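PDB 4OC8: restriction endonuclease AspBHI from Azoarcus sp., which cleaves DNA that carries modified bases, probably reading the modification with its N-terminal domain and cutting with a C-terminal nuclease domain. Local coordinates for residues 14-22 against 128-138; 38-47 against 55-63. One frame throughout, in Å; residues are numbered along the deposited sequence.

Contact 1: residues 14-22 against 128-138; sequences LIVDAVYAG and EATGRTFRFRG
L14 lies over one face of the F136 ring, crossing it at about a right angle, with CB of L14 4.1 Å from the ring centroid in a CH-pi contact. One branch reaches further across that face, where CD2 of L14 is 3.7 Å from CE1 of F136. The backbone N of G138 covers the opposite face, and the carbonyl O of I15 meets the ring edge at CD2 of F136. The ring reaches this slot because its CG is anti to the backbone N (chi1 179°). Y20 runs beside F136 in the same direction, CE1 of Y20 3.8 Å from CB of F136. Its hydroxyl O accepts a bond from the backbone N of I15 at 2.7 Å, tying the ring across the type II turn I15-A18.

Y20 and F134 form an antiparallel hydrogen-bonded pair, with N of Y20 2.8 Å from O of F134. On the other sheet face, V19 CG2 sits above the guanidinium of R135, 3.6 Å from NH2. That arginine bends at chi3 (-60°), and its NH2 makes a salt bridge to OE1 of E128 at 2.9 Å. Next along this face, A21 CB touches CG2 of T133.

At the turn, D17 OD1 forms only a long ion pair with NH1 of R137, carboxylate and guanidinium planes 82° apart, so charge alone links them, no N-H pointing at the oxygen. R164 of the second subunit gives D17 its stronger salt bridge, while T126 holds NE of R137. The backbone ladder and F136 packing join the strands, while the turn also serves the subunit interface.

Contact 2: residues 38-47 against 55-63; sequences VGVSRQGGFR and PTLLVLTSN. With PO4 (phosphate ion), chain F.
R47 faces V59 across an antiparallel hydrogen-bonded pair, N of R47 donating to O of V59 at 2.8 Å and N of V59 to O of R47 at 2.6 Å. CB of R47 stands 4.4 Å from CB of V59 on the same face of the hairpin and also approaches O4 of the phosphate. From there the side chain leaves the strand and runs extended toward the loop that precedes it. CG passes near the carbonyl of G44, and CD lies 3.9 Å from CG2 of V40. NE then donates to O of G44 at 2.9 Å, and NH1 to O of S41 at 3.0 Å, each on a lone pair in the carbonyl plane; R42 O lies over one guanidinium face, toward its rim. NH2 approaches the ring of F134. D32 adds a salt bridge to NH1, so the arginine tip fastens the loop 41-44.

Beside this pair, O of G45 takes two bonds from T61, one from the backbone N and one from OG1, the latter 2.7 Å long. V38 CG1 touches both V59 CG2 and L57 CD2, 3.5 Å from the latter. The phosphate, probably from the crystallisation liquor, is bound by S41 OG, R98 and the backbone N of Y48. Such pairing is that of a beta hairpin, here formed by strands 46-48 and 55-62 in the N-terminal region assigned to the PUA-like clan.

Contacts 1 and 2 have centres about 13 Å apart and belong to one large mixed sheet, in which strand 122-127 pairs with both 55-62 and 133-142. F125 of this intervening strand packs against F134 and F136 of contact 1 and V59 of contact 2. The two also touch directly: CZ of F134 lies 3.7 Å from NH2 of R47, and NH2 of R132 lies 3.2 Å from O of R42. The R132 and R47 guanidinium groups share D32, one carboxylate oxygen bridging to each, which probably offsets their like charges. The phosphate lies by contact 2, whereas the second subunit touches contact 1 alone.

Contact 1: residues 14-22 against 128-138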
ATOM      1  N   LEU A  14      -3.560  34.736  -8.312  1.00 40.82           N
ATOM      2  CA  LEU A  14      -3.087  33.409  -8.691  1.00 41.25           C
ATOM      3  C   LEU A  14      -4.068  32.336  -8.228  1.00 40.05           C
ATOM      4  O   LEU A  14      -4.129  32.015  -7.040  1.00 40.02           O
ATOM      5  CB  LEU A  14      -1.708  33.133  -8.089  1.00 44.44           C
ATOM      6  CG  LEU A  14      -0.471  33.692  -8.793  1.00 35.82           C
ATOM      7  CD1 LEU A  14      -0.440  35.204  -8.738  1.00 44.45           C
ATOM      8  CD2 LEU A  14       0.772  33.116  -8.157  1.00 36.11           C
ATOM      9  N   ILE A  15      -4.820  31.777  -9.172  1.00 37.86           N
ATOM     10  CA  ILE A  15      -5.882  30.818  -8.866  1.00 38.01           C
ATOM     11  C   ILE A  15      -5.479  29.384  -9.232  1.00 38.12           C
ATOM     12  O   ILE A  15      -4.987  29.127 -10.333  1.00 34.26           O
ATOM     13  CB  ILE A  15      -7.188  31.213  -9.593  1.00 39.07           C
ATOM     14  CG1 ILE A  15      -7.531  32.675  -9.285  1.00 36.46           C
ATOM     15  CG2 ILE A  15      -8.334  30.280  -9.207  1.00 24.92           C
ATOM     16  CD1 ILE A  15      -8.362  33.360 -10.351  1.00 28.34           C
ATOM     17  N   VAL A  16      -5.683  28.459  -8.300  1.00 33.62           N
ATOM     18  CA  VAL A  16      -5.290  27.065  -8.499  1.00 35.52           C
ATOM     19  C   VAL A  16      -5.878  26.472  -9.779  1.00 38.22           C
ATOM     20  O   VAL A  16      -7.092  26.515  -9.998  1.00 42.72           O
ATOM     21  CB  VAL A  16      -5.679  26.194  -7.292  1.00 32.13           C
ATOM     22  CG1 VAL A  16      -5.485  24.723  -7.614  1.00 31.78           C
ATOM     23  CG2 VAL A  16      -4.868  26.596  -6.072  1.00 27.67           C
ATOM     24  N   ASP A  17      -4.995  25.946 -10.624  1.00 37.83           N
ATOM     25  CA  ASP A  17      -5.368  25.328 -11.898  1.00 40.22           C
ATOM     26  C   ASP A  17      -5.953  26.306 -12.927  1.00 41.14           C
ATOM     27  O   ASP A  17      -6.585  25.889 -13.896  1.00 43.62           O
ATOM     28  CB  ASP A  17      -6.288  24.119 -11.686  1.00 38.37           C
ATOM     29  CG  ASP A  17      -5.595  22.977 -10.956  1.00 40.67           C
ATOM     30  OD1 ASP A  17      -4.362  23.041 -10.760  1.00 42.62           O
ATOM     31  OD2 ASP A  17      -6.285  22.006 -10.589  1.00 38.10           O
ATOM     32  N   ALA A  18      -5.727  27.600 -12.724  1.00 43.02           N
ATOM     33  CA  ALA A  18      -6.099  28.597 -13.724  1.00 40.74           C
ATOM     34  C   ALA A  18      -4.986  28.740 -14.759  1.00 48.43           C
ATOM     35  O   ALA A  18      -3.805  28.560 -14.449  1.00 44.38           O
ATOM     36  CB  ALA A  18      -6.399  29.933 -13.072  1.00 35.27           C
ATOM     37  N   VAL A  19      -5.360  29.059 -15.992  1.00 48.10           N
ATOM     38  CA  VAL A  19      -4.385  29.113 -17.073  1.00 49.55           C
ATOM     39  C   VAL A  19      -3.981  30.542 -17.416  1.00 46.80           C
ATOM     40  O   VAL A  19      -4.817  31.388 -17.711  1.00 57.94           O
ATOM     41  CB  VAL A  19      -4.889  28.386 -18.331  1.00 51.09           C
ATOM     42  CG1 VAL A  19      -3.933  28.606 -19.491  1.00 53.63           C
ATOM     43  CG2 VAL A  19      -5.054  26.900 -18.045  1.00 48.15           C
ATOM     44  N   TYR A  20      -2.681  30.792 -17.370  1.00 41.19           N
ATOM     45  CA  TYR A  20      -2.125  32.101 -17.639  1.00 50.88           C
ATOM     46  C   TYR A  20      -1.269  32.034 -18.893  1.00 53.11           C
ATOM     47  O   TYR A  20      -0.197  31.430 -18.896  1.00 56.28           O
ATOM     48  CB  TYR A  20      -1.302  32.565 -16.440  1.00 49.64           C
ATOM     49  CG  TYR A  20      -2.108  32.614 -15.165  1.00 44.72           C
ATOM     50  CD1 TYR A  20      -2.256  31.488 -14.372  1.00 47.10           C
ATOM     51  CD2 TYR A  20      -2.737  33.783 -14.764  1.00 47.03           C
ATOM     52  CE1 TYR A  20      -3.000  31.527 -13.209  1.00 46.88           C
ATOM     53  CE2 TYR A  20      -3.480  33.833 -13.605  1.00 42.65           C
ATOM     54  CZ  TYR A  20      -3.610  32.702 -12.831  1.00 40.59           C
ATOM     55  OH  TYR A  20      -4.350  32.745 -11.671  1.00 39.73           O
ATOM     56  N   ALA A  21      -1.759  32.655 -19.960  1.00 56.63           N
ATOM     57  CA  ALA A  21      -1.138  32.553 -21.274  1.00 51.85           C
ATOM     58  C   ALA A  21      -0.361  33.808 -21.642  1.00 66.77           C
ATOM     59  O   ALA A  21      -0.686  34.908 -21.193  1.00 72.93           O
ATOM     60  CB  ALA A  21      -2.198  32.270 -22.325  1.00 58.68           C
ATOM     61  N   GLY A  22       0.665  33.633 -22.467  1.00 66.90           N
ATOM     62  CA  GLY A  22       1.429  34.753 -22.981  1.00 68.58           C
ATOM     63  C   GLY A  22       0.729  35.400 -24.160  1.00 78.33           C
ATOM     64  O   GLY A  22      -0.291  34.904 -24.637  1.00 79.92           O
ATOM     65  N   GLU A 128       1.267  24.194 -20.213  1.00 81.37           N
ATOM     66  CA  GLU A 128       0.249  23.598 -21.071  1.00 88.40           C
ATOM     67  C   GLU A 128       0.837  23.425 -22.470  1.00 97.76           C
ATOM     68  O   GLU A 128       0.329  22.645 -23.282  1.00 94.97           O
ATOM     69  CB  GLU A 128      -1.007  24.474 -21.123  1.00 83.38           C
ATOM     70  CG  GLU A 128      -1.708  24.664 -19.782  1.00 64.69           C
ATOM     71  CD  GLU A 128      -2.299  23.377 -19.242  1.00 74.80           C
ATOM     72  OE1 GLU A 128      -3.430  23.027 -19.645  1.00 67.33           O
ATOM     73  OE2 GLU A 128      -1.630  22.715 -18.414  1.00 74.03           O
ATOM     74  N   ALA A 129       1.908  24.173 -22.733  1.00 94.93           N
ATOM     75  CA  ALA A 129       2.702  24.051 -23.957  1.00105.97           C
ATOM     76  C   ALA A 129       1.966  24.397 -25.258  1.00111.31           C
ATOM     77  O   ALA A 129       2.256  23.829 -26.310  1.00116.37           O
ATOM     78  CB  ALA A 129       3.354  22.665 -24.046  1.00 99.56           C
ATOM     79  N   THR A 130       1.015  25.323 -25.180  1.00105.93           N
ATOM     80  CA  THR A 130       0.457  25.952 -26.373  1.00111.68           C
ATOM     81  C   THR A 130       1.070  27.345 -26.504  1.00105.57           C
ATOM     82  O   THR A 130       0.603  28.305 -25.888  1.00 97.45           O
ATOM     83  CB  THR A 130      -1.089  26.053 -26.330  1.00104.76           C
ATOM     84  OG1 THR A 130      -1.502  27.353 -26.777  1.00 88.07           O
ATOM     85  CG2 THR A 130      -1.611  25.818 -24.917  1.00 84.99           C
ATOM     86  N   GLY A 131       2.116  27.451 -27.315  1.00 93.45           N
ATOM     87  CA  GLY A 131       2.954  28.631 -27.285  1.00104.66           C
ATOM     88  C   GLY A 131       3.602  28.664 -25.917  1.00101.29           C
ATOM     89  O   GLY A 131       4.222  27.686 -25.502  1.00104.52           O
ATOM     90  N   ARG A 132       3.445  29.770 -25.199  1.00 91.12           N
ATOM     91  CA  ARG A 132       3.963  29.863 -23.841  1.00 82.97           C
ATOM     92  C   ARG A 132       2.839  30.148 -22.841  1.00 81.45           C
ATOM     93  O   ARG A 132       2.440  31.296 -22.648  1.00 76.61           O
ATOM     94  CB  ARG A 132       5.045  30.939 -23.756  1.00 67.35           C
ATOM     95  CG  ARG A 132       5.944  30.835 -22.539  1.00 69.26           C
ATOM     96  CD  ARG A 132       7.052  31.874 -22.603  1.00 77.35           C
ATOM     97  NE  ARG A 132       8.071  31.669 -21.575  1.00 80.79           N
ATOM     98  CZ  ARG A 132       9.143  30.898 -21.730  1.00 88.11           C
ATOM     99  NH1 ARG A 132       9.336  30.252 -22.872  1.00 83.91           N
ATOM    100  NH2 ARG A 132      10.022  30.770 -20.744  1.00 86.96           N
ATOM    101  N   THR A 133       2.322  29.093 -22.217  1.00 72.96           N
ATOM    102  CA  THR A 133       1.255  29.227 -21.229  1.00 62.66           C
ATOM    103  C   THR A 133       1.540  28.368 -20.003  1.00 69.81           C
ATOM    104  O   THR A 133       2.212  27.340 -20.096  1.00 70.39           O
ATOM    105  CB  THR A 133      -0.105  28.787 -21.790  1.00 64.13           C
ATOM    106  OG1 THR A 133      -0.116  27.365 -21.944  1.00 85.27           O
ATOM    107  CG2 THR A 133      -0.374  29.435 -23.129  1.00 70.09           C
ATOM    108  N   PHE A 134       1.015  28.785 -18.855  1.00 60.94           N
ATOM    109  CA  PHE A 134       1.262  28.069 -17.611  1.00 57.04           C
ATOM    110  C   PHE A 134      -0.001  27.915 -16.780  1.00 49.70           C
ATOM    111  O   PHE A 134      -0.746  28.865 -16.594  1.00 55.06           O
ATOM    112  CB  PHE A 134       2.321  28.793 -16.783  1.00 48.28           C
ATOM    113  CG  PHE A 134       3.630  28.965 -17.491  1.00 57.75           C
ATOM    114  CD1 PHE A 134       3.853  30.058 -18.309  1.00 59.91           C
ATOM    115  CD2 PHE A 134       4.642  28.035 -17.334  1.00 63.63           C
ATOM    116  CE1 PHE A 134       5.058  30.219 -18.961  1.00 61.84           C
ATOM    117  CE2 PHE A 134       5.852  28.195 -17.979  1.00 66.02           C
ATOM    118  CZ  PHE A 134       6.059  29.287 -18.795  1.00 66.77           C
ATOM    119  N   ARG A 135      -0.229  26.710 -16.278  1.00 43.13           N
ATOM    120  CA  ARG A 135      -1.287  26.463 -15.314  1.00 50.24           C
ATOM    121  C   ARG A 135      -0.706  26.521 -13.900  1.00 50.11           C
ATOM    122  O   ARG A 135       0.210  25.763 -13.563  1.00 50.49           O
ATOM    123  CB  ARG A 135      -1.937  25.102 -15.569  1.00 46.67           C
ATOM    124  CG  ARG A 135      -3.087  24.774 -14.637  1.00 48.75           C
ATOM    125  CD  ARG A 135      -3.651  23.398 -14.931  1.00 46.83           C
ATOM    126  NE  ARG A 135      -4.149  23.306 -16.299  1.00 54.77           N
ATOM    127  CZ  ARG A 135      -5.426  23.436 -16.640  1.00 57.78           C
ATOM    128  NH1 ARG A 135      -6.343  23.653 -15.708  1.00 62.72           N
ATOM    129  NH2 ARG A 135      -5.789  23.339 -17.911  1.00 58.76           N
ATOM    130  N   PHE A 136      -1.234  27.432 -13.086  1.00 41.15           N
ATOM    131  CA  PHE A 136      -0.807  27.565 -11.698  1.00 39.54           C
ATOM    132  C   PHE A 136      -1.305  26.377 -10.885  1.00 40.40           C
ATOM    133  O   PHE A 136      -2.501  26.091 -10.857  1.00 35.92           O
ATOM    134  CB  PHE A 136      -1.318  28.874 -11.094  1.00 38.09           C
ATOM    135  CG  PHE A 136      -0.940  29.062  -9.651  1.00 33.82           C
ATOM    136  CD1 PHE A 136       0.381  29.272  -9.286  1.00 31.23           C
ATOM    137  CD2 PHE A 136      -1.904  29.029  -8.659  1.00 35.29           C
ATOM    138  CE1 PHE A 136       0.731  29.439  -7.965  1.00 29.96           C
ATOM    139  CE2 PHE A 136      -1.557  29.198  -7.332  1.00 39.23           C
ATOM    140  CZ  PHE A 136      -0.237  29.405  -6.987  1.00 34.70           C
ATOM    141  N   ARG A 137      -0.380  25.685 -10.226  1.00 36.89           N
ATOM    142  CA  ARG A 137      -0.710  24.442  -9.539  1.00 36.99           C
ATOM    143  C   ARG A 137      -0.856  24.615  -8.036  1.00 36.95           C
ATOM    144  O   ARG A 137      -1.427  23.759  -7.360  1.00 40.01           O
ATOM    145  CB  ARG A 137       0.327  23.362  -9.848  1.00 33.42           C
ATOM    146  CG  ARG A 137       0.297  22.880 -11.289  1.00 39.14           C
ATOM    147  CD  ARG A 137      -1.127  22.737 -11.793  1.00 40.05           C
ATOM    148  NE  ARG A 137      -1.204  21.925 -13.001  1.00 58.24           N
ATOM    149  CZ  ARG A 137      -1.780  20.728 -13.062  1.00 58.40           C
ATOM    150  NH1 ARG A 137      -2.342  20.205 -11.981  1.00 50.00           N
ATOM    151  NH2 ARG A 137      -1.803  20.058 -14.207  1.00 66.92           N
ATOM    152  N   GLY A 138      -0.337  25.719  -7.516  1.00 35.60           N
ATOM    153  CA  GLY A 138      -0.475  26.015  -6.105  1.00 34.69           C
ATOM    154  C   GLY A 138       0.741  26.638  -5.441  1.00 39.30           C
ATOM    155  O   GLY A 138       1.795  26.817  -6.052  1.00 36.89           O
TER

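Contact 2: residues 38-47 against 55-63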
ATOM      1  N   VAL A  38       3.918  37.538 -11.885  1.00 39.68           N
ATOM      2  CA  VAL A  38       4.701  37.248 -10.686  1.00 45.87           C
ATOM      3  C   VAL A  38       5.793  38.283 -10.419  1.00 48.25           C
ATOM      4  O   VAL A  38       6.007  38.688  -9.277  1.00 48.32           O
ATOM      5  CB  VAL A  38       5.343  35.833 -10.762  1.00 54.91           C
ATOM      6  CG1 VAL A  38       6.301  35.601  -9.607  1.00 43.63           C
ATOM      7  CG2 VAL A  38       4.270  34.757 -10.773  1.00 47.05           C
ATOM      8  N   GLY A  39       6.502  38.679 -11.471  1.00 47.11           N
ATOM      9  CA  GLY A  39       7.578  39.639 -11.341  1.00 42.18           C
ATOM     10  C   GLY A  39       8.949  39.005 -11.467  1.00 50.49           C
ATOM     11  O   GLY A  39       9.969  39.664 -11.269  1.00 52.52           O
ATOM     12  N   VAL A  40       8.975  37.717 -11.792  1.00 57.42           N
ATOM     13  CA  VAL A  40      10.233  37.025 -12.042  1.00 60.31           C
ATOM     14  C   VAL A  40      10.708  37.320 -13.462  1.00 58.58           C
ATOM     15  O   VAL A  40      10.022  38.003 -14.221  1.00 54.24           O
ATOM     16  CB  VAL A  40      10.093  35.502 -11.849  1.00 55.34           C
ATOM     17  CG1 VAL A  40       9.986  35.164 -10.374  1.00 49.72           C
ATOM     18  CG2 VAL A  40       8.890  34.976 -12.615  1.00 50.09           C
ATOM     19  N   SER A  41      11.883  36.812 -13.818  1.00 63.17           N
ATOM     20  CA  SER A  41      12.400  36.999 -15.168  1.00 61.75           C
ATOM     21  C   SER A  41      11.677  36.100 -16.168  1.00 64.86           C
ATOM     22  O   SER A  41      10.759  35.361 -15.809  1.00 62.87           O
ATOM     23  CB  SER A  41      13.905  36.750 -15.208  1.00 66.45           C
ATOM     24  OG  SER A  41      14.590  37.700 -14.411  1.00 74.55           O
ATOM     25  N   ARG A  42      12.110  36.159 -17.421  1.00 65.98           N
ATOM     26  CA  ARG A  42      11.404  35.505 -18.516  1.00 65.62           C
ATOM     27  C   ARG A  42      11.999  34.152 -18.893  1.00 68.60           C
ATOM     28  O   ARG A  42      11.468  33.460 -19.763  1.00 69.88           O
ATOM     29  CB  ARG A  42      11.418  36.426 -19.739  1.00 70.89           C
ATOM     30  CG  ARG A  42      11.129  37.876 -19.386  1.00 92.57           C
ATOM     31  CD  ARG A  42      11.241  38.825 -20.570  1.00101.14           C
ATOM     32  NE  ARG A  42      10.634  40.120 -20.266  1.00 86.29           N
ATOM     33  CZ  ARG A  42      11.179  41.037 -19.471  1.00 99.45           C
ATOM     34  NH1 ARG A  42      12.350  40.808 -18.888  1.00100.10           N
ATOM     35  NH2 ARG A  42      10.551  42.186 -19.251  1.00 91.53           N
ATOM     36  N   GLN A  43      13.085  33.769 -18.228  1.00 68.97           N
ATOM     37  CA  GLN A  43      13.937  32.691 -18.733  1.00 80.61           C
ATOM     38  C   GLN A  43      13.747  31.284 -18.153  1.00 73.38           C
ATOM     39  O   GLN A  43      13.221  30.392 -18.825  1.00 71.35           O
ATOM     40  CB  GLN A  43      15.416  33.100 -18.648  1.00 87.54           C
ATOM     41  CG  GLN A  43      15.912  33.860 -19.870  1.00 85.23           C
ATOM     42  CD  GLN A  43      15.742  33.066 -21.155  1.00 76.70           C
ATOM     43  OE1 GLN A  43      15.878  31.843 -21.166  1.00 79.36           O
ATOM     44  NE2 GLN A  43      15.430  33.759 -22.244  1.00 76.39           N
ATOM     45  N   GLY A  44      14.190  31.087 -16.916  1.00 57.06           N
ATOM     46  CA  GLY A  44      14.404  29.751 -16.385  1.00 59.32           C
ATOM     47  C   GLY A  44      13.232  28.791 -16.266  1.00 58.16           C
ATOM     48  O   GLY A  44      12.067  29.188 -16.281  1.00 62.46           O
ATOM     49  N   GLY A  45      13.561  27.506 -16.151  1.00 58.20           N
ATOM     50  CA  GLY A  45      12.592  26.490 -15.782  1.00 48.45           C
ATOM     51  C   GLY A  45      12.271  26.668 -14.312  1.00 48.85           C
ATOM     52  O   GLY A  45      11.181  26.340 -13.847  1.00 54.60           O
ATOM     53  N   PHE A  46      13.246  27.185 -13.575  1.00 50.96           N
ATOM     54  CA  PHE A  46      13.008  27.687 -12.231  1.00 50.83           C
ATOM     55  C   PHE A  46      13.460  29.146 -12.175  1.00 50.20           C
ATOM     56  O   PHE A  46      14.528  29.490 -12.679  1.00 43.29           O
ATOM     57  CB  PHE A  46      13.740  26.844 -11.187  1.00 42.63           C
ATOM     58  CG  PHE A  46      15.226  27.000 -11.222  1.00 47.72           C
ATOM     59  CD1 PHE A  46      15.996  26.212 -12.059  1.00 53.31           C
ATOM     60  CD2 PHE A  46      15.857  27.935 -10.414  1.00 48.94           C
ATOM     61  CE1 PHE A  46      17.373  26.351 -12.096  1.00 60.26           C
ATOM     62  CE2 PHE A  46      17.232  28.084 -10.447  1.00 56.67           C
ATOM     63  CZ  PHE A  46      17.991  27.295 -11.294  1.00 55.80           C
ATOM     64  N   ARG A  47      12.636  30.001 -11.580  1.00 54.91           N
ATOM     65  CA  ARG A  47      12.910  31.433 -11.531  1.00 45.68           C
ATOM     66  C   ARG A  47      12.710  31.966 -10.124  1.00 44.30           C
ATOM     67  O   ARG A  47      11.769  31.573  -9.433  1.00 43.29           O
ATOM     68  CB  ARG A  47      11.984  32.183 -12.485  1.00 43.44           C
ATOM     69  CG  ARG A  47      11.838  31.535 -13.843  1.00 42.23           C
ATOM     70  CD  ARG A  47      10.820  32.264 -14.684  1.00 41.37           C
ATOM     71  NE  ARG A  47      10.338  31.420 -15.768  1.00 44.73           N
ATOM     72  CZ  ARG A  47       9.514  31.832 -16.721  1.00 52.59           C
ATOM     73  NH1 ARG A  47       9.084  33.084 -16.725  1.00 51.39           N
ATOM     74  NH2 ARG A  47       9.125  30.994 -17.669  1.00 67.10           N
ATOM     75  N   PRO A  55      16.885  34.364  -1.528  1.00 47.94           N
ATOM     76  CA  PRO A  55      15.759  34.520  -2.456  1.00 41.14           C
ATOM     77  C   PRO A  55      14.485  34.955  -1.730  1.00 39.80           C
ATOM     78  O   PRO A  55      14.177  34.441  -0.653  1.00 41.41           O
ATOM     79  CB  PRO A  55      15.597  33.114  -3.042  1.00 39.76           C
ATOM     80  CG  PRO A  55      16.123  32.204  -1.977  1.00 37.14           C
ATOM     81  CD  PRO A  55      17.249  32.950  -1.318  1.00 38.11           C
ATOM     82  N   THR A  56      13.759  35.901  -2.312  1.00 42.95           N
ATOM     83  CA  THR A  56      12.535  36.405  -1.700  1.00 47.18           C
ATOM     84  C   THR A  56      11.319  35.589  -2.134  1.00 48.05           C
ATOM     85  O   THR A  56      10.353  35.436  -1.380  1.00 49.65           O
ATOM     86  CB  THR A  56      12.312  37.885  -2.052  1.00 43.62           C
ATOM     87  OG1 THR A  56      12.075  38.016  -3.460  1.00 43.46           O
ATOM     88  CG2 THR A  56      13.537  38.699  -1.675  1.00 33.40           C
ATOM     89  N   LEU A  57      11.386  35.058  -3.350  1.00 41.12           N
ATOM     90  CA  LEU A  57      10.293  34.283  -3.918  1.00 45.34           C
ATOM     91  C   LEU A  57      10.839  33.293  -4.947  1.00 44.64           C
ATOM     92  O   LEU A  57      11.745  33.627  -5.704  1.00 38.83           O
ATOM     93  CB  LEU A  57       9.300  35.224  -4.590  1.00 43.51           C
ATOM     94  CG  LEU A  57       7.975  34.612  -5.014  1.00 46.87           C
ATOM     95  CD1 LEU A  57       6.921  34.876  -3.953  1.00 48.31           C
ATOM     96  CD2 LEU A  57       7.558  35.169  -6.352  1.00 41.69           C
ATOM     97  N   LEU A  58      10.293  32.080  -4.977  1.00 42.90           N
ATOM     98  CA  LEU A  58      10.761  31.064  -5.923  1.00 38.61           C
ATOM     99  C   LEU A  58       9.643  30.477  -6.793  1.00 41.04           C
ATOM    100  O   LEU A  58       8.651  29.959  -6.280  1.00 43.99           O
ATOM    101  CB  LEU A  58      11.508  29.946  -5.192  1.00 31.44           C
ATOM    102  CG  LEU A  58      11.952  28.773  -6.075  1.00 40.15           C
ATOM    103  CD1 LEU A  58      12.805  29.263  -7.228  1.00 48.01           C
ATOM    104  CD2 LEU A  58      12.700  27.716  -5.275  1.00 31.32           C
ATOM    105  N   VAL A  59       9.820  30.556  -8.110  1.00 33.58           N
ATOM    106  CA  VAL A  59       8.858  30.003  -9.060  1.00 38.03           C
ATOM    107  C   VAL A  59       9.396  28.744  -9.751  1.00 42.13           C
ATOM    108  O   VAL A  59      10.405  28.798 -10.449  1.00 41.92           O
ATOM    109  CB  VAL A  59       8.490  31.038 -10.140  1.00 32.11           C
ATOM    110  CG1 VAL A  59       7.609  30.411 -11.199  1.00 39.05           C
ATOM    111  CG2 VAL A  59       7.801  32.219  -9.518  1.00 38.60           C
ATOM    112  N   LEU A  60       8.725  27.612  -9.554  1.00 38.91           N
ATOM    113  CA  LEU A  60       9.130  26.361 -10.194  1.00 38.14           C
ATOM    114  C   LEU A  60       8.167  25.992 -11.311  1.00 45.14           C
ATOM    115  O   LEU A  60       6.957  25.889 -11.088  1.00 40.94           O
ATOM    116  CB  LEU A  60       9.179  25.220  -9.179  1.00 31.41           C
ATOM    117  CG  LEU A  60      10.115  25.400  -7.987  1.00 34.23           C
ATOM    118  CD1 LEU A  60      10.023  24.206  -7.050  1.00 30.72           C
ATOM    119  CD2 LEU A  60      11.540  25.611  -8.455  1.00 34.79           C
ATOM    120  N   THR A  61       8.700  25.801 -12.514  1.00 42.02           N
ATOM    121  CA  THR A  61       7.875  25.368 -13.637  1.00 46.96           C
ATOM    122  C   THR A  61       8.243  23.948 -14.058  1.00 44.87           C
ATOM    123  O   THR A  61       9.368  23.496 -13.850  1.00 42.40           O
ATOM    124  CB  THR A  61       7.984  26.318 -14.847  1.00 41.55           C
ATOM    125  OG1 THR A  61       9.186  26.041 -15.573  1.00 51.14           O
ATOM    126  CG2 THR A  61       7.984  27.766 -14.390  1.00 45.38           C
ATOM    127  N   SER A  62       7.285  23.238 -14.636  1.00 41.85           N
ATOM    128  CA  SER A  62       7.537  21.880 -15.081  1.00 38.31           C
ATOM    129  C   SER A  62       6.718  21.537 -16.320  1.00 52.37           C
ATOM    130  O   SER A  62       5.583  21.979 -16.466  1.00 53.40           O
ATOM    131  CB  SER A  62       7.259  20.889 -13.954  1.00 47.83           C
ATOM    132  OG  SER A  62       7.664  19.584 -14.324  1.00 66.10           O
ATOM    133  N   ASN A  63       7.311  20.750 -17.213  1.00 76.54           N
ATOM    134  CA  ASN A  63       6.660  20.348 -18.454  1.00 69.96           C
ATOM    135  C   ASN A  63       5.801  19.105 -18.252  1.00 72.10           C
ATOM    136  O   ASN A  63       4.749  18.958 -18.878  1.00 83.75           O
ATOM    137  CB  ASN A  63       7.713  20.075 -19.531  1.00 76.02           C
ATOM    138  CG  ASN A  63       7.143  20.123 -20.936  1.00 92.98           C
ATOM    139  OD1 ASN A  63       5.947  19.912 -21.147  1.00 96.79           O
ATOM    140  ND2 ASN A  63       8.000  20.402 -21.909  1.00 94.24           N
TER
HETATM  141  P   PO4 F 402      16.681  34.643 -12.357  1.00103.58           P
HETATM  142  O1  PO4 F 402      17.943  34.442 -11.554  1.00 68.64           O
HETATM  143  O2  PO4 F 402      16.381  36.122 -12.445  1.00115.01           O
HETATM  144  O3  PO4 F 402      16.879  34.087 -13.749  1.00 88.52           O
HETATM  145  O4  PO4 F 402      15.528  33.933 -11.681  1.00 67.80           O